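PDB 3OC9: UDP-N-acetylglucosamine pyrophosphorylase from Entamoeba histolytica, which probably catalyses the uridylyl transfer from UTP to N-acetyl-alpha-D-glucosamine 1-phosphate that yields UDP-N-acetyl-alpha-D-glucosamine and diphosphate. Local coordinates for residues Gly158-Phe161 against Lys162-Asp166. Residues are numbered along the deposited sequence; the frame is centred on the assembly and turned at random.
Sequences GGLF and KALKD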
loop_
_atom_site.group_PDB
_atom_site.type_symbol
_atom_site.label_atom_id
_atom_site.label_comp_id
_atom_site.label_asym_id
_atom_site.label_seq_id
_atom_site.Cartn_x
_atom_site.Cartn_y
_atom_site.Cartn_z
ATOM N N GLY A 158 2.752 -0.118 -13.004
ATOM C CA GLY A 158 2.929 1.119 -13.782
ATOM C C GLY A 158 1.736 1.452 -14.690
ATOM O O GLY A 158 1.574 2.588 -15.120
ATOM N N GLY A 159 0.895 0.458 -14.977
ATOM C CA GLY A 159 -0.332 0.685 -15.750
ATOM C C GLY A 159 -1.384 1.564 -15.058
ATOM O O GLY A 159 -2.382 1.979 -15.697
ATOM N N LEU A 160 -1.175 1.843 -13.762
ATOM C CA LEU A 160 -2.065 2.729 -12.989
ATOM C C LEU A 160 -2.363 4.066 -13.674
ATOM O O LEU A 160 -3.539 4.458 -13.791
ATOM C CB LEU A 160 -1.502 2.990 -11.561
ATOM C CG LEU A 160 -2.254 3.998 -10.663
ATOM C CD1 LEU A 160 -3.664 3.507 -10.279
ATOM C CD2 LEU A 160 -1.458 4.257 -9.373
ATOM N N PHE A 161 -1.321 4.774 -14.128
ATOM C CA PHE A 161 -1.524 6.173 -14.546
ATOM C C PHE A 161 -2.393 6.323 -15.819
ATOM O O PHE A 161 -3.342 7.126 -15.819
ATOM C CB PHE A 161 -0.182 6.942 -14.608
ATOM C CG PHE A 161 0.635 6.836 -13.318
ATOM C CD1 PHE A 161 0.213 7.488 -12.138
ATOM C CD2 PHE A 161 1.803 6.092 -13.290
ATOM C CE1 PHE A 161 0.945 7.385 -10.950
ATOM C CE2 PHE A 161 2.559 5.974 -12.094
ATOM C CZ PHE A 161 2.118 6.625 -10.920
ATOM N N LYS A 162 -2.120 5.518 -16.856
ATOM C CA LYS A 162 -2.959 5.504 -18.072
ATOM C C LYS A 162 -4.392 5.021 -17.773
ATOM O O LYS A 162 -5.379 5.571 -18.301
ATOM C CB LYS A 162 -2.300 4.652 -19.172
ATOM C CG LYS A 162 -3.055 4.628 -20.516
ATOM C CD LYS A 162 -3.149 6.004 -21.149
ATOM C CE LYS A 162 -3.651 5.908 -22.586
ATOM N NZ LYS A 162 -4.239 7.188 -23.079
ATOM N N ALA A 163 -4.514 4.009 -16.909
ATOM C CA ALA A 163 -5.836 3.484 -16.507
ATOM C C ALA A 163 -6.734 4.507 -15.798
ATOM O O ALA A 163 -7.961 4.520 -16.026
ATOM C CB ALA A 163 -5.693 2.206 -15.652
ATOM N N LEU A 164 -6.149 5.359 -14.948
ATOM C CA LEU A 164 -6.916 6.456 -14.318
ATOM C C LEU A 164 -7.496 7.436 -15.373
ATOM O O LEU A 164 -8.662 7.849 -15.267
ATOM C CB LEU A 164 -6.076 7.229 -13.271
ATOM C CG LEU A 164 -5.626 6.497 -11.994
ATOM C CD1 LEU A 164 -4.635 7.381 -11.229
ATOM C CD2 LEU A 164 -6.794 6.109 -11.044
ATOM N N LYS A 165 -6.694 7.800 -16.370
ATOM C CA LYS A 165 -7.171 8.694 -17.446
ATOM C C LYS A 165 -8.278 8.041 -18.301
ATOM O O LYS A 165 -9.359 8.637 -18.503
ATOM C CB LYS A 165 -6.009 9.182 -18.330
ATOM C CG LYS A 165 -6.470 10.169 -19.427
ATOM C CD LYS A 165 -5.327 10.611 -20.351
ATOM C CE LYS A 165 -5.893 11.328 -21.590
ATOM N NZ LYS A 165 -4.900 11.380 -22.704
ATOM N N ASP A 166 -8.010 6.822 -18.779
ATOM C CA ASP A 166 -8.897 6.094 -19.711
ATOM C C ASP A 166 -10.281 5.753 -19.137
ATOM O O ASP A 166 -11.267 5.704 -19.883
ATOM C CB ASP A 166 -8.207 4.805 -20.201
ATOM C CG ASP A 166 -7.060 5.065 -21.181
ATOM O OD1 ASP A 166 -6.872 6.212 -21.643
ATOM O OD2 ASP A 166 -6.327 4.092 -21.481
HETATM O O HOH W 1 0.593 4.254 -17.186
#
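Gly159 and Ala163 meet by a direct i to i+4 bond, whereas one residue earlier a water stands between Gly158 O and Lys162 N in place of such a bond. The water oxygen lies 2.8 Å from Gly158 O, to which it donates, and 3.0 Å from Lys162 N, from which it accepts. Gly159 O receives Ala163 N at 3.2 Å, and the methyl of Ala163 rests 3.3 Å (CB) from the same Gly159 O. Leu160 continues the alpha-helical pattern, its O accepting Leu164 N at 3.0 Å with a C=O...N angle of 163°. One turn apart, the two leucines also meet through their side chains. With CG anti to the backbone N (chi1 175°) and chi2 at 66°, Leu160 lays CD1 4.0 Å from Leu164 CG, and the two isobutyl groups cross at a slant. Phe161 adds a longer, weak bond from Lys165 N to its O. On the exposed flank Lys162, its chain bent at chi2, brings NZ within 3.2 Å of Asp166 OD1 on the syn side of the carboxylate, an i to i+4 salt bridge within the helix; Lys165 instead pairs with Glu276. The result is an amphipathic helix, 160-166, preceded by Gly158 and Gly159. Leu160, Ala163 and Leu164 pack on Phe128 of strand 125-134, Leu164 also meets Ile169 and Leu170 of helix 169-176, and the Phe161 side chain packs on Phe312 and Val315 of loops and on Leu271 and Ala274 of helix 268-274.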